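Local coordinates for protein LRIM1 (Anopheles gambiae, PDB 3O53), which probably regulates complement-like immunity in the mosquito together with the leucine-rich repeat protein APL1C, the chain here being its leucine-rich repeat domain, at residues Leu203-Met206 with Gly207-Phe210; Leu233-Ser236 with Gln237-His241; Asn247-His250 with Cys251-Arg255. One frame throughout, in Å; residues are numbered along the deposited sequence.

Interaction 1: residues Leu203-Met206 with Gly207-Phe210; sequences LAFM and GPEF
Glu209 OE2 is gripped by the backbone N-H of Gly207 and by a water that joins it to Phe205. The setting is one turn of the leucine-rich repeat solenoid. Leu203 is the leucine two places after the consensus asparagine, and the chain runs through the short strand 205-206 into a 3-10 segment. Gly207 N lies 2.9 Å from Glu209 OE2. The N-H angle is a bent 134°, and the donor stands above the carboxylate plane. Glu209 reaches back because CG sits between the backbone N and the carbonyl carbon (chi1 61°) and the chain bends again at chi2. The water is 2.8 Å from Glu209 OE2 and 2.8 Å from Phe205 O. It has more acceptors within reach than protons, so these two bonds may not both be made at all times. Gly207 O receives the backbone N-H of Phe210, which closes the turn.

Two aromatic rings meet the backbone and side chains across it. Gly207 CA makes a CH-pi contact over one face of the Phe205 ring, 3.9 Å from its centroid. The Pro208 side chain crosses that of Phe205 at about a right angle, with Pro208 CD 4.1 Å from Phe205 CE2. The Phe210 ring is buried and also touches Leu198 and Leu221. Met206 CG lies over one face of it, 3.7 Å from Phe210 CD2. The extended methionine carries SD farther out above that face, 5.2 Å from the Phe210 centroid and 13° off its normal, as a distant Met-aromatic contact. Leu203 is tied to the next repeat through Asn224, whose OD1 bonds Leu203 N. The side chains of Leu203 and Phe210 come from opposite directions. The touching atom, Leu203 CD1, sits at the ring edge, near its plane, 4.2 Å from Phe210 CZ.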
loop_
_atom_site.group_PDB
_atom_site.type_symbol
_atom_site.label_atom_id
_atom_site.label_comp_id
_atom_site.label_asym_id
_atom_site.label_seq_id
_atom_site.Cartn_x
_atom_site.Cartn_y
_atom_site.Cartn_z
ATOM N N LEU A 203 2.481 16.162 0.144
ATOM C CA LEU A 203 3.426 16.536 1.202
ATOM C C LEU A 203 4.194 17.823 0.907
ATOM O O LEU A 203 4.613 18.056 -0.221
ATOM C CB LEU A 203 4.427 15.408 1.431
ATOM C CG LEU A 203 3.875 14.152 2.116
ATOM C CD1 LEU A 203 4.887 13.007 2.019
ATOM C CD2 LEU A 203 3.542 14.446 3.570
ATOM N N ALA A 204 4.388 18.640 1.939
ATOM C CA ALA A 204 5.146 19.886 1.829
ATOM C C ALA A 204 6.512 19.812 2.526
ATOM O O ALA A 204 7.396 20.599 2.225
ATOM C CB ALA A 204 4.327 21.043 2.428
ATOM N N PHE A 205 6.670 18.894 3.479
ATOM C CA PHE A 205 7.907 18.812 4.260
ATOM C C PHE A 205 8.375 17.363 4.361
ATOM O O PHE A 205 7.649 16.503 4.846
ATOM C CB PHE A 205 7.683 19.379 5.672
ATOM C CG PHE A 205 8.919 19.388 6.538
ATOM C CD1 PHE A 205 10.156 19.734 6.011
ATOM C CD2 PHE A 205 8.837 19.085 7.893
ATOM C CE1 PHE A 205 11.294 19.759 6.816
ATOM C CE2 PHE A 205 9.970 19.112 8.701
ATOM C CZ PHE A 205 11.202 19.448 8.155
ATOM N N MET A 206 9.584 17.091 3.888
ATOM C CA MET A 206 10.161 15.766 4.037
ATOM C C MET A 206 10.932 15.757 5.351
ATOM O O MET A 206 12.121 16.071 5.389
ATOM C CB MET A 206 11.070 15.446 2.842
ATOM C CG MET A 206 11.686 14.064 2.871
ATOM S SD MET A 206 12.606 13.741 1.348
ATOM C CE MET A 206 13.130 12.037 1.601
ATOM N N GLY A 207 10.242 15.413 6.435
ATOM C CA GLY A 207 10.751 15.659 7.775
ATOM C C GLY A 207 11.557 14.521 8.371
ATOM O O GLY A 207 11.894 13.571 7.674
ATOM N N PRO A 208 11.870 14.618 9.674
ATOM C CA PRO A 208 12.711 13.657 10.410
ATOM C C PRO A 208 12.125 12.256 10.452
ATOM O O PRO A 208 12.851 11.288 10.646
ATOM C CB PRO A 208 12.765 14.242 11.828
ATOM C CG PRO A 208 12.459 15.683 11.652
ATOM C CD PRO A 208 11.480 15.760 10.520
ATOM N N GLU A 209 10.815 12.162 10.277
ATOM C CA GLU A 209 10.136 10.877 10.196
ATOM C C GLU A 209 10.760 9.988 9.116
ATOM O O GLU A 209 10.682 8.761 9.187
ATOM C CB GLU A 209 8.649 11.093 9.899
ATOM C CG GLU A 209 8.365 11.808 8.578
ATOM C CD GLU A 209 8.355 13.337 8.688
ATOM O OE1 GLU A 209 8.692 13.880 9.767
ATOM O OE2 GLU A 209 7.989 13.995 7.684
ATOM N N PHE A 210 11.385 10.602 8.117
ATOM C CA PHE A 210 11.922 9.835 7.000
ATOM C C PHE A 210 13.227 9.112 7.339
ATOM O O PHE A 210 13.744 8.338 6.534
ATOM C CB PHE A 210 12.036 10.712 5.746
ATOM C CG PHE A 210 10.716 10.892 5.044
ATOM C CD1 PHE A 210 10.276 9.960 4.109
ATOM C CD2 PHE A 210 9.885 11.957 5.363
ATOM C CE1 PHE A 210 9.037 10.107 3.473
ATOM C CE2 PHE A 210 8.650 12.112 4.737
ATOM C CZ PHE A 210 8.222 11.180 3.793
HETATM O O HOH W 1 5.734 15.169 6.457
#

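Interaction 2: residues Leu233-Ser236 with Gln237-His241; sequences LRFS and QNLEH
Ser236 and Leu239 close a type I beta turn. Leu239 N donates to Ser236 O at 3.3 Å. The bond is nearly straight at 164°, but the donor stands above the carbonyl plane. A second polar bond braces the turn from the side chain: Asn238 N donates to Ser236 OG at 3.1 Å, with an angle of 148°. Ser236 OG lies between its own backbone N and carbonyl carbon (chi1 74°), which sets it over the amide two residues on. This bond makes an ST turn. The Asn238 side chain passes close by, with CB 3.3 Å from Ser236 OG, and its ND2 bonds Gly215 O.

The turn belongs to a leucine-rich repeat and leads the chain into strand 241-243, an outermost strand of the solenoid.

The apolar contact is between Leu239 and Phe235. Leu239 CD2 meets Phe235 CB at 4.1 Å and approaches the ring obliquely. Both side chains also rest on Val264 of helix 262-276, and Phe235 further touches Phe257 of helix 251-259.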
loop_
_atom_site.group_PDB
_atom_site.type_symbol
_atom_site.label_atom_id
_atom_site.label_comp_id
_atom_site.label_asym_id
_atom_site.label_seq_id
_atom_site.Cartn_x
_atom_site.Cartn_y
_atom_site.Cartn_z
ATOM N N LEU A 233 18.486 14.269 7.869
ATOM C CA LEU A 233 18.218 12.972 7.266
ATOM C C LEU A 233 19.492 12.387 6.658
ATOM O O LEU A 233 20.279 13.103 6.049
ATOM C CB LEU A 233 17.149 13.104 6.175
ATOM C CG LEU A 233 15.701 13.341 6.609
ATOM C CD1 LEU A 233 14.824 13.543 5.375
ATOM C CD2 LEU A 233 15.188 12.165 7.457
ATOM N N ARG A 234 19.680 11.084 6.827
ATOM C CA ARG A 234 20.792 10.371 6.217
ATOM C C ARG A 234 20.285 9.077 5.589
ATOM O O ARG A 234 19.524 8.339 6.207
ATOM C CB ARG A 234 21.846 10.029 7.273
ATOM C CG ARG A 234 22.429 11.224 7.997
ATOM C CD ARG A 234 23.393 12.016 7.124
ATOM N NE ARG A 234 24.025 13.091 7.885
ATOM C CZ ARG A 234 23.512 14.310 8.034
ATOM N NH1 ARG A 234 22.358 14.633 7.465
ATOM N NH2 ARG A 234 24.156 15.216 8.753
ATOM N N PHE A 235 20.699 8.800 4.361
ATOM C CA PHE A 235 20.391 7.517 3.749
ATOM C C PHE A 235 21.632 6.636 3.701
ATOM O O PHE A 235 22.726 7.088 4.012
ATOM C CB PHE A 235 19.773 7.724 2.365
ATOM C CG PHE A 235 18.391 8.320 2.426
ATOM C CD1 PHE A 235 17.275 7.501 2.475
ATOM C CD2 PHE A 235 18.214 9.696 2.491
ATOM C CE1 PHE A 235 15.999 8.041 2.558
ATOM C CE2 PHE A 235 16.935 10.245 2.579
ATOM C CZ PHE A 235 15.829 9.413 2.610
ATOM N N SER A 236 21.443 5.378 3.323
ATOM C CA SER A 236 22.502 4.383 3.343
ATOM C C SER A 236 23.008 4.091 1.940
ATOM O O SER A 236 22.484 4.611 0.957
ATOM C CB SER A 236 21.983 3.082 3.956
ATOM O OG SER A 236 21.120 2.414 3.051
ATOM N N GLN A 237 24.023 3.238 1.856
ATOM C CA GLN A 237 24.588 2.837 0.573
ATOM C C GLN A 237 23.651 1.917 -0.200
ATOM O O GLN A 237 23.903 1.614 -1.360
ATOM C CB GLN A 237 25.934 2.136 0.772
ATOM C CG GLN A 237 27.133 3.043 0.555
ATOM C CD GLN A 237 28.385 2.272 0.191
ATOM O OE1 GLN A 237 28.329 1.077 -0.099
ATOM N NE2 GLN A 237 29.522 2.955 0.196
ATOM N N ASN A 238 22.587 1.455 0.453
ATOM C CA ASN A 238 21.579 0.628 -0.206
ATOM C C ASN A 238 20.821 1.400 -1.275
ATOM O O ASN A 238 20.309 0.824 -2.229
ATOM C CB ASN A 238 20.566 0.110 0.813
ATOM C CG ASN A 238 21.153 -0.919 1.740
ATOM O OD1 ASN A 238 22.129 -1.585 1.405
ATOM N ND2 ASN A 238 20.555 -1.066 2.918
ATOM N N LEU A 239 20.737 2.710 -1.095
ATOM C CA LEU A 239 19.906 3.549 -1.943
ATOM C C LEU A 239 20.347 3.483 -3.409
ATOM O O LEU A 239 21.491 3.779 -3.726
ATOM C CB LEU A 239 19.965 4.987 -1.430
ATOM C CG LEU A 239 19.013 5.999 -2.065
ATOM C CD1 LEU A 239 17.579 5.756 -1.592
ATOM C CD2 LEU A 239 19.458 7.422 -1.737
ATOM N N GLU A 240 19.436 3.085 -4.297
ATOM C CA GLU A 240 19.720 3.024 -5.739
ATOM C C GLU A 240 18.742 3.876 -6.560
ATOM O O GLU A 240 18.985 4.153 -7.728
ATOM C CB GLU A 240 19.625 1.586 -6.236
ATOM C CG GLU A 240 20.495 0.593 -5.494
ATOM C CD GLU A 240 20.250 -0.840 -5.950
ATOM O OE1 GLU A 240 19.340 -1.054 -6.782
ATOM O OE2 GLU A 240 20.966 -1.749 -5.474
ATOM N N HIS A 241 17.625 4.273 -5.959
ATOM C CA HIS A 241 16.584 4.994 -6.692
ATOM C C HIS A 241 15.987 6.035 -5.754
ATOM O O HIS A 241 15.485 5.706 -4.679
ATOM C CB HIS A 241 15.517 4.012 -7.210
ATOM C CG HIS A 241 14.364 4.668 -7.914
ATOM N ND1 HIS A 241 14.183 4.592 -9.280
ATOM C CD2 HIS A 241 13.324 5.398 -7.440
ATOM C CE1 HIS A 241 13.084 5.244 -9.620
ATOM N NE2 HIS A 241 12.548 5.750 -8.522
#

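Interaction 3: residues Asn247-His250 with Cys251-Arg255; sequences NGFH and CGTLR
His250, the N-cap residue before helix 251-259, accepts the N-H of Thr253 through its main-chain O, with Thr253 N 2.9 Å from His250 O. That bond is bent, at 137°, and comes from above the carbonyl plane. Leu254 N gives a weak second bond to His250 O at 3.5 Å. The run from Asn247 through Phe249 to Cys251, which leads into the helix, and the disulfide from Cys251 to Cys296 are consistent with the C-terminal cysteine-rich cap of extracellular leucine-rich repeat proteins.

The His250 ring packs flat on the first turn. Its CG is anti to the backbone N (chi1 158°), and this swings the ring over the helix backbone. Gly252 N lies 3.2 Å above the ring plane, over its centre. Gly252 CA lies over the same ring in a CH-pi contact, 3.6 Å from the centroid. The glycine lets the imidazole come this close. Outside the turn, His250 ND1 bonds Leu299 N and so ties the helix start to the chain beyond Cys296.

The apolar contacts centre on Phe249. Its ring is sandwiched: Asn247 CB lies over one face and Leu254 CD2 over the opposite one. The leucine methyl makes a CH-pi contact 4.0 Å from the Phe249 centroid and 15° off the normal. The other methyl, Leu254 CD1, rests 3.8 Å from Phe249 CB, so the two methyls of Leu254 straddle Phe249 from CB to the ring face. Leu226, Ile229 and Leu244 also touch Phe249. Thr253 divides its branches. OG1 bonds Ile229 N of the neighbouring strand, while CG2 turns back toward the loop and approaches the phenyl ring obliquely, 3.9 Å from Phe249 CD1.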
loop_
_atom_site.group_PDB
_atom_site.type_symbol
_atom_site.label_atom_id
_atom_site.label_comp_id
_atom_site.label_asym_id
_atom_site.label_seq_id
_atom_site.Cartn_x
_atom_site.Cartn_y
_atom_site.Cartn_z
ATOM N N ASN A 247 8.456 18.667 -7.416
ATOM C CA ASN A 247 8.141 19.373 -6.183
ATOM C C ASN A 247 8.393 20.890 -6.319
ATOM O O ASN A 247 8.435 21.400 -7.427
ATOM C CB ASN A 247 8.909 18.731 -5.036
ATOM C CG ASN A 247 8.311 17.388 -4.638
ATOM O OD1 ASN A 247 7.170 17.331 -4.194
ATOM N ND2 ASN A 247 9.067 16.304 -4.819
ATOM N N GLY A 248 8.535 21.608 -5.209
ATOM C CA GLY A 248 8.778 23.047 -5.266
ATOM C C GLY A 248 9.838 23.477 -4.270
ATOM O O GLY A 248 9.589 24.317 -3.412
ATOM N N PHE A 249 11.030 22.902 -4.384
ATOM C CA PHE A 249 12.055 23.056 -3.354
ATOM C C PHE A 249 12.619 24.465 -3.254
ATOM O O PHE A 249 12.774 25.152 -4.255
ATOM C CB PHE A 249 13.231 22.117 -3.632
ATOM C CG PHE A 249 12.919 20.675 -3.413
ATOM C CD1 PHE A 249 12.611 20.205 -2.148
ATOM C CD2 PHE A 249 12.961 19.779 -4.471
ATOM C CE1 PHE A 249 12.327 18.871 -1.943
ATOM C CE2 PHE A 249 12.675 18.439 -4.273
ATOM C CZ PHE A 249 12.356 17.984 -3.009
ATOM N N HIS A 250 12.944 24.872 -2.031
ATOM C CA HIS A 250 13.812 26.014 -1.808
ATOM C C HIS A 250 15.242 25.542 -2.041
ATOM O O HIS A 250 15.642 24.500 -1.522
ATOM C CB HIS A 250 13.633 26.533 -0.374
ATOM C CG HIS A 250 14.789 27.334 0.139
ATOM N ND1 HIS A 250 15.282 28.441 -0.519
ATOM C CD2 HIS A 250 15.531 27.205 1.264
ATOM C CE1 HIS A 250 16.286 28.950 0.172
ATOM N NE2 HIS A 250 16.457 28.218 1.259
ATOM N N CYS A 251 16.008 26.283 -2.836
ATOM C CA CYS A 251 17.370 25.870 -3.169
ATOM C C CYS A 251 18.193 25.569 -1.925
ATOM O O CYS A 251 18.913 24.573 -1.877
ATOM C CB CYS A 251 18.070 26.942 -4.007
ATOM S SG CYS A 251 17.468 27.015 -5.701
ATOM N N GLY A 252 18.080 26.423 -0.915
ATOM C CA GLY A 252 18.826 26.229 0.312
ATOM C C GLY A 252 18.598 24.855 0.912
ATOM O O GLY A 252 19.511 24.267 1.486
ATOM N N THR A 253 17.382 24.328 0.793
ATOM C CA THR A 253 17.086 23.057 1.441
ATOM C C THR A 253 17.815 21.920 0.719
ATOM O O THR A 253 18.297 20.980 1.350
ATOM C CB THR A 253 15.572 22.792 1.523
ATOM O OG1 THR A 253 15.290 21.979 2.669
ATOM C CG2 THR A 253 15.055 22.100 0.250
ATOM N N LEU A 254 17.912 22.013 -0.603
ATOM C CA LEU A 254 18.668 21.027 -1.367
ATOM C C LEU A 254 20.165 21.136 -1.064
ATOM O O LEU A 254 20.833 20.133 -0.838
ATOM C CB LEU A 254 18.413 21.196 -2.865
ATOM C CG LEU A 254 16.979 20.887 -3.306
ATOM C CD1 LEU A 254 16.758 21.312 -4.737
ATOM C CD2 LEU A 254 16.674 19.400 -3.130
ATOM N N ARG A 255 20.695 22.352 -1.043
ATOM C CA ARG A 255 22.109 22.524 -0.731
ATOM C C ARG A 255 22.429 21.909 0.633
ATOM O O ARG A 255 23.388 21.159 0.764
ATOM C CB ARG A 255 22.506 24.000 -0.756
ATOM C CG ARG A 255 23.995 24.246 -0.493
ATOM C CD ARG A 255 24.321 25.731 -0.501
ATOM N NE ARG A 255 23.271 26.523 0.135
ATOM C CZ ARG A 255 23.057 26.573 1.448
ATOM N NH1 ARG A 255 23.819 25.874 2.278
ATOM N NH2 ARG A 255 22.075 27.323 1.931
#

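How the interactions relate
The three contacts follow one another along the chain, toward the C-terminal end of the solenoid. Interactions 1 and 2 both lie in the leucine-rich repeat region and touch. Their centres are about 16 Å apart. Leu233 packs against Gly207 and Phe210, and Phe235 meets the end of Met206. Interaction 3 does not touch either of the others. Its centre lies about 13 Å from that of interaction 1 and about 19 Å from that of interaction 2. Strand 228-229 joins interactions 1 and 3: Met206 pairs with it, and Phe249, Thr253 and Leu254 rest on it. Phe257 of helix 251-259 and Val264 of helix 262-276 touch Phe235, so these helices cover the C-terminal end of the solenoid, consistent with a C-terminal cap.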